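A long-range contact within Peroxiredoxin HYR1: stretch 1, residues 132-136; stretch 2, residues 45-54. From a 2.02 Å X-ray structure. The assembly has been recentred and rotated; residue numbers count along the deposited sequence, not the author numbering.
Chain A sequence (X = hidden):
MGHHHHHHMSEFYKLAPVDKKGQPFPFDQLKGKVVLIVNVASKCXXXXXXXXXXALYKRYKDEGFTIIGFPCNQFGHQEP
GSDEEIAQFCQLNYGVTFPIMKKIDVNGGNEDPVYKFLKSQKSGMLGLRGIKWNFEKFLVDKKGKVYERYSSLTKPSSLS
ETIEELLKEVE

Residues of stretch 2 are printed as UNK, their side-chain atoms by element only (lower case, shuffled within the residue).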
ATOM      1  N   LYS A 132      -8.600  -6.402  -7.487  1.00 34.15           N
ATOM      2  CA  LYS A 132      -9.026  -6.638  -8.871  1.00 34.58           C
ATOM      3  C   LYS A 132      -7.854  -6.750  -9.845  1.00 34.18           C
ATOM      4  O   LYS A 132      -7.860  -7.615 -10.724  1.00 34.10           O
ATOM      5  CB  LYS A 132     -10.007  -5.550  -9.342  1.00 34.85           C
ATOM      6  CG  LYS A 132     -11.485  -5.861  -9.105  1.00 37.05           C
ATOM      7  CD  LYS A 132     -11.893  -5.659  -7.644  1.00 40.20           C
ATOM      8  CE  LYS A 132     -13.352  -6.053  -7.397  1.00 40.57           C
ATOM      9  NZ  LYS A 132     -14.323  -5.014  -7.862  1.00 41.15           N
ATOM     10  N   TRP A 133      -6.863  -5.870  -9.697  1.00 33.76           N
ATOM     11  CA  TRP A 133      -5.704  -5.870 -10.586  1.00 33.53           C
ATOM     12  C   TRP A 133      -4.466  -5.273  -9.920  1.00 33.20           C
ATOM     13  O   TRP A 133      -4.509  -4.865  -8.758  1.00 33.10           O
ATOM     14  CB  TRP A 133      -6.029  -5.137 -11.901  1.00 33.58           C
ATOM     15  CG  TRP A 133      -5.456  -5.822 -13.116  1.00 33.79           C
ATOM     16  CD1 TRP A 133      -5.864  -7.016 -13.655  1.00 34.09           C
ATOM     17  CD2 TRP A 133      -4.377  -5.360 -13.937  1.00 33.57           C
ATOM     18  NE1 TRP A 133      -5.102  -7.323 -14.758  1.00 34.18           N
ATOM     19  CE2 TRP A 133      -4.183  -6.325 -14.955  1.00 33.99           C
ATOM     20  CE3 TRP A 133      -3.555  -4.224 -13.915  1.00 33.93           C
ATOM     21  CZ2 TRP A 133      -3.199  -6.188 -15.943  1.00 34.08           C
ATOM     22  CZ3 TRP A 133      -2.573  -4.089 -14.898  1.00 34.03           C
ATOM     23  CH2 TRP A 133      -2.406  -5.066 -15.897  1.00 34.11           C
ATOM     24  N   ASN A 134      -3.361  -5.241 -10.658  1.00 32.97           N
ATOM     25  CA  ASN A 134      -2.138  -4.572 -10.216  1.00 32.86           C
ATOM     26  C   ASN A 134      -2.387  -3.129  -9.788  1.00 33.14           C
ATOM     27  O   ASN A 134      -3.250  -2.455 -10.350  1.00 33.07           O
ATOM     28  CB  ASN A 134      -1.098  -4.589 -11.335  1.00 32.55           C
ATOM     29  CG  ASN A 134      -0.594  -5.981 -11.648  1.00 32.27           C
ATOM     30  OD1 ASN A 134      -0.292  -6.763 -10.744  1.00 31.28           O
ATOM     31  ND2 ASN A 134      -0.492  -6.295 -12.934  1.00 31.76           N
ATOM     32  N   PHE A 135      -1.636  -2.671  -8.786  1.00 33.28           N
ATOM     33  CA  PHE A 135      -1.605  -1.251  -8.378  1.00 33.79           C
ATOM     34  C   PHE A 135      -2.884  -0.708  -7.732  1.00 34.08           C
ATOM     35  O   PHE A 135      -3.201   0.476  -7.867  1.00 34.28           O
ATOM     36  CB  PHE A 135      -1.144  -0.341  -9.532  1.00 33.59           C
ATOM     37  CG  PHE A 135       0.162  -0.754 -10.143  1.00 33.72           C
ATOM     38  CD1 PHE A 135       1.363  -0.518  -9.479  1.00 33.74           C
ATOM     39  CD2 PHE A 135       0.194  -1.381 -11.382  1.00 33.41           C
ATOM     40  CE1 PHE A 135       2.578  -0.907 -10.041  1.00 33.96           C
ATOM     41  CE2 PHE A 135       1.399  -1.773 -11.955  1.00 33.70           C
ATOM     42  CZ  PHE A 135       2.595  -1.537 -11.283  1.00 33.89           C
ATOM     43  N   GLU A 136      -3.606  -1.566  -7.022  1.00 34.39           N
ATOM     44  CA  GLU A 136      -4.654  -1.105  -6.121  1.00 34.97           C
ATOM     45  C   GLU A 136      -3.978  -0.494  -4.882  1.00 35.14           C
ATOM     46  O   GLU A 136      -2.892  -0.928  -4.484  1.00 34.97           O
ATOM     47  CB  GLU A 136      -5.581  -2.263  -5.743  1.00 35.10           C
ATOM     48  CG  GLU A 136      -7.011  -1.841  -5.506  1.00 36.00           C
ATOM     49  CD  GLU A 136      -8.012  -2.982  -5.600  1.00 36.24           C
ATOM     50  OE1 GLU A 136      -8.676  -3.249  -4.586  1.00 37.64           O
ATOM     51  OE2 GLU A 136      -8.156  -3.604  -6.673  1.00 36.28           O
ATOM     52  N   UNK A  45       7.129  -4.173 -17.328  1.00 38.55           N
ATOM     53  CA  UNK A  45       6.298  -3.503 -18.327  1.00 38.66           C
ATOM     54  C   UNK A  45       5.271  -2.541 -17.762  1.00 38.66           C
ATOM     55  O   UNK A  45       4.272  -2.237 -18.419  1.00 38.66           O
ATOM     56  N   UNK A  46       5.521  -2.054 -16.549  1.00 38.69           N
ATOM     57  CA  UNK A  46       4.611  -1.120 -15.890  1.00 38.77           C
ATOM     58  C   UNK A  46       5.322   0.150 -15.398  1.00 38.83           C
ATOM     59  O   UNK A  46       4.922   0.750 -14.398  1.00 38.90           O
ATOM     60  c   UNK A  46       0.782  -3.609 -16.052  1.00 38.63           C
ATOM     61  c   UNK A  46       2.935  -2.907 -15.199  1.00 38.60           C
ATOM     62  c   UNK A  46       1.645  -2.605 -15.623  1.00 38.60           C
ATOM     63  c   UNK A  46       2.491  -5.248 -15.633  1.00 38.64           C
ATOM     64  c   UNK A  46       1.205  -4.935 -16.056  1.00 38.62           C
ATOM     65  c   UNK A  46       3.349  -4.235 -15.209  1.00 38.54           C
ATOM     66  c   UNK A  46       3.866  -1.818 -14.743  1.00 38.73           C
ATOM     67  N   UNK A  47       6.349   0.566 -16.140  1.00 38.90           N
ATOM     68  CA  UNK A  47       7.212   1.699 -15.772  1.00 38.88           C
ATOM     69  C   UNK A  47       6.481   3.007 -15.398  1.00 38.87           C
ATOM     70  O   UNK A  47       6.845   3.635 -14.400  1.00 38.85           O
ATOM     71  c   UNK A  47       9.494   2.691 -16.260  1.00 38.89           C
ATOM     72  c   UNK A  47       8.284   1.982 -16.861  1.00 38.91           C
ATOM     73  o   UNK A  47       8.706   0.750 -17.459  1.00 39.02           O
ATOM     74  N   UNK A  48       5.467   3.431 -16.190  1.00 38.88           N
ATOM     75  CA  UNK A  48       4.745   4.660 -15.824  1.00 38.89           C
ATOM     76  C   UNK A  48       4.150   4.642 -14.412  1.00 38.88           C
ATOM     77  O   UNK A  48       4.107   5.678 -13.751  1.00 38.93           O
ATOM     78  c   UNK A  48       4.152   3.990 -18.032  1.00 38.90           C
ATOM     79  c   UNK A  48       4.945   2.862 -17.448  1.00 38.87           C
ATOM     80  c   UNK A  48       3.624   4.733 -16.866  1.00 38.85           C
ATOM     81  N   UNK A  49       3.710   3.471 -13.962  1.00 38.90           N
ATOM     82  CA  UNK A  49       3.098   3.318 -12.642  1.00 38.88           C
ATOM     83  C   UNK A  49       4.109   3.498 -11.508  1.00 38.87           C
ATOM     84  O   UNK A  49       3.819   4.169 -10.514  1.00 38.82           O
ATOM     85  c   UNK A  49       1.283   1.919 -14.836  1.00 39.26           C
ATOM     86  o   UNK A  49       0.621   2.696 -15.532  1.00 39.45           O
ATOM     87  c   UNK A  49       2.391   1.964 -12.530  1.00 38.92           C
ATOM     88  c   UNK A  49       1.085   1.863 -13.323  1.00 39.04           C
ATOM     89  n   UNK A  49       2.199   1.102 -15.346  1.00 39.24           N
ATOM     90  N   UNK A  50       5.291   2.906 -11.670  1.00 38.79           N
ATOM     91  CA  UNK A  50       6.363   3.019 -10.684  1.00 38.84           C
ATOM     92  C   UNK A  50       6.950   4.428 -10.622  1.00 38.81           C
ATOM     93  O   UNK A  50       7.343   4.895  -9.553  1.00 38.81           O
ATOM     94  c   UNK A  50       6.727  -0.125 -12.112  1.00 39.61           C
ATOM     95  o   UNK A  50       5.646  -3.377 -10.868  1.00 39.65           O
ATOM     96  c   UNK A  50       6.088  -2.077 -10.881  1.00 39.54           C
ATOM     97  c   UNK A  50       6.277  -1.439 -12.092  1.00 39.77           C
ATOM     98  c   UNK A  50       6.344  -1.412  -9.693  1.00 39.64           C
ATOM     99  c   UNK A  50       6.792  -0.096  -9.724  1.00 39.29           C
ATOM    100  c   UNK A  50       6.990   0.565 -10.934  1.00 39.29           C
ATOM    101  c   UNK A  50       7.469   1.998 -10.968  1.00 39.10           C
ATOM    102  N   UNK A  51       7.007   5.098 -11.771  1.00 38.66           N
ATOM    103  CA  UNK A  51       7.489   6.473 -11.833  1.00 38.59           C
ATOM    104  C   UNK A  51       6.591   7.417 -11.031  1.00 38.48           C
ATOM    105  O   UNK A  51       7.089   8.262 -10.286  1.00 38.52           O
ATOM    106  c   UNK A  51       7.616   6.949 -13.283  1.00 38.64           C
ATOM    107  c   UNK A  51       8.872   6.464 -13.995  1.00 38.63           C
ATOM    108  c   UNK A  51       9.160   7.300 -15.235  1.00 38.57           C
ATOM    109  c   UNK A  51      10.383   6.782 -15.976  1.00 38.89           C
ATOM    110  n   UNK A  51      10.815   7.696 -17.073  1.00 38.79           N
ATOM    111  N   UNK A  52       5.274   7.259 -11.181  1.00 38.27           N
ATOM    112  CA  UNK A  52       4.305   8.080 -10.452  1.00 38.10           C
ATOM    113  C   UNK A  52       4.361   7.848  -8.939  1.00 38.05           C
ATOM    114  O   UNK A  52       4.264   8.798  -8.161  1.00 38.30           O
ATOM    115  o   UNK A  52       0.437   9.368 -11.435  1.00 38.07           O
ATOM    116  c   UNK A  52       2.573   8.648 -12.265  1.00 38.11           C
ATOM    117  o   UNK A  52       0.580   8.888 -13.573  1.00 38.60           O
ATOM    118  c   UNK A  52       1.091   8.988 -12.433  1.00 38.67           C
ATOM    119  c   UNK A  52       2.879   7.874 -10.984  1.00 38.11           C
ATOM    120  N   UNK A  53       4.519   6.588  -8.532  1.00 37.75           N
ATOM    121  CA  UNK A  53       4.648   6.235  -7.119  1.00 37.35           C
ATOM    122  C   UNK A  53       5.915   6.825  -6.516  1.00 37.40           C
ATOM    123  O   UNK A  53       5.878   7.403  -5.429  1.00 37.50           O
ATOM    124  c   UNK A  53       2.320   4.260  -6.033  1.00 35.26           C
ATOM    125  c   UNK A  53       3.312   3.990  -7.163  1.00 36.68           C
ATOM    126  c   UNK A  53       4.640   4.716  -6.932  1.00 37.39           C
ATOM    127  c   UNK A  53       3.561   2.505  -7.340  1.00 36.08           C
ATOM    128  N   UNK A  54       7.028   6.675  -7.233  1.00 37.31           N
ATOM    129  CA  UNK A  54       8.320   7.217  -6.817  1.00 37.04           C
ATOM    130  C   UNK A  54       8.273   8.739  -6.667  1.00 37.12           C
ATOM    131  O   UNK A  54       8.846   9.288  -5.722  1.00 37.09           O
ATOM    132  c   UNK A  54       9.419   6.792  -7.797  1.00 36.93           C
ATOM    133  o   UNK A  54      10.731   5.737  -5.540  1.00 35.99           O
ATOM    134  c   UNK A  54      10.850   7.230  -7.430  1.00 36.78           C
ATOM    135  o   UNK A  54      12.443   7.085  -5.674  1.00 37.52           O
ATOM    136  c   UNK A  54      11.372   6.637  -6.123  1.00 36.67           C
TER

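Position 45 has backbone atoms and no side-chain atoms. Its phi/psi of 102/23 would jam a CB against the carbonyl O of the preceding residue, which by itself calls for glycine; nothing of stretch 1 lies near. This is Gly45.

Position 46 carries one carbon and then a ring of six carbons without a heteroatom. The ring and its stem meet three residues of stretch 1: Trp133, Asn134 and Phe135. The CB of position 46 is 3.7 Å from Phe135 CZ. A six-carbon ring on one methylene, with no oxygen, is Phe46. Its CE1 lies 3.5 Å from Trp133 CH2. Its CZ lies 3.8 Å from Asn134 ND2. Its CA-to-CB bond points toward stretch 1, and chi1 is -66° (m). The residue occupies the N-cap position of the helix that follows.

Position 47 has three side-chain atoms: a carbon bearing one oxygen and one carbon. The beta branch with a hydroxyl identifies Thr47, whose CA-to-CB bond points away and which makes no contact.

Position 48 shows three carbons that close a ring onto its own backbone N, the signature of Pro48. It sits in the first turn of the helix, and its side chain makes no contact with stretch 1.

Position 49 has three carbons in a row, the third carrying one oxygen and one nitrogen. Its CB stands 3.7 Å from the centroid of the Phe135 ring, 12° off the ring normal, a CH-pi contact over the face. The terminal amide after three carbons makes it Gln49. Its chain folds back (chi1 m, chi2 p), bringing Gln49 NE2 within 2.9 Å of Phe46 O in a weak hydrogen bond.

Position 50 is one carbon followed by a six-carbon ring bearing an oxygen. The para oxygen distinguishes it from position 46: Tyr50. Its CZ lies 3.6 Å from Phe135 CZ. The edge of Phe135 is directed at its face, with planes at 78° and ring centroids 5.2 Å apart.

Position 51, four carbons in a row ending in nitrogen, is Lys51, with chi2 to chi4 all t and no contact with stretch 1. Position 52, three carbons with two oxygens on the third, is Glu52; it too makes no contact.

Position 53 has four carbons forked at the second. The gamma branch gives Leu53, whose CD1 is 4.3 Å from Phe135 CD1.

Position 54 repeats the pattern of three carbons and two oxygens, and is Glu54, out of reach.

The contact centres on one inserted ring. Phe135, with 113 Å² covered, has its backbone at phi/psi 69/32 and its CA-to-CB bond toward stretch 2, where it meets Phe46, Gln49, Tyr50 and Leu53. Spacings of three and four residues place these four along one side of the helix and its cap. Trp133 extends the patch, meeting Phe46 rim to rim with planes at 68°. No hydrogen bond crosses between the stretches; the 271 Å² buried comes mostly from aromatic and apolar packing, with Asn134 and Gln49 adding smaller shares.

Stretch 2 45-54: GFTPQYKELE
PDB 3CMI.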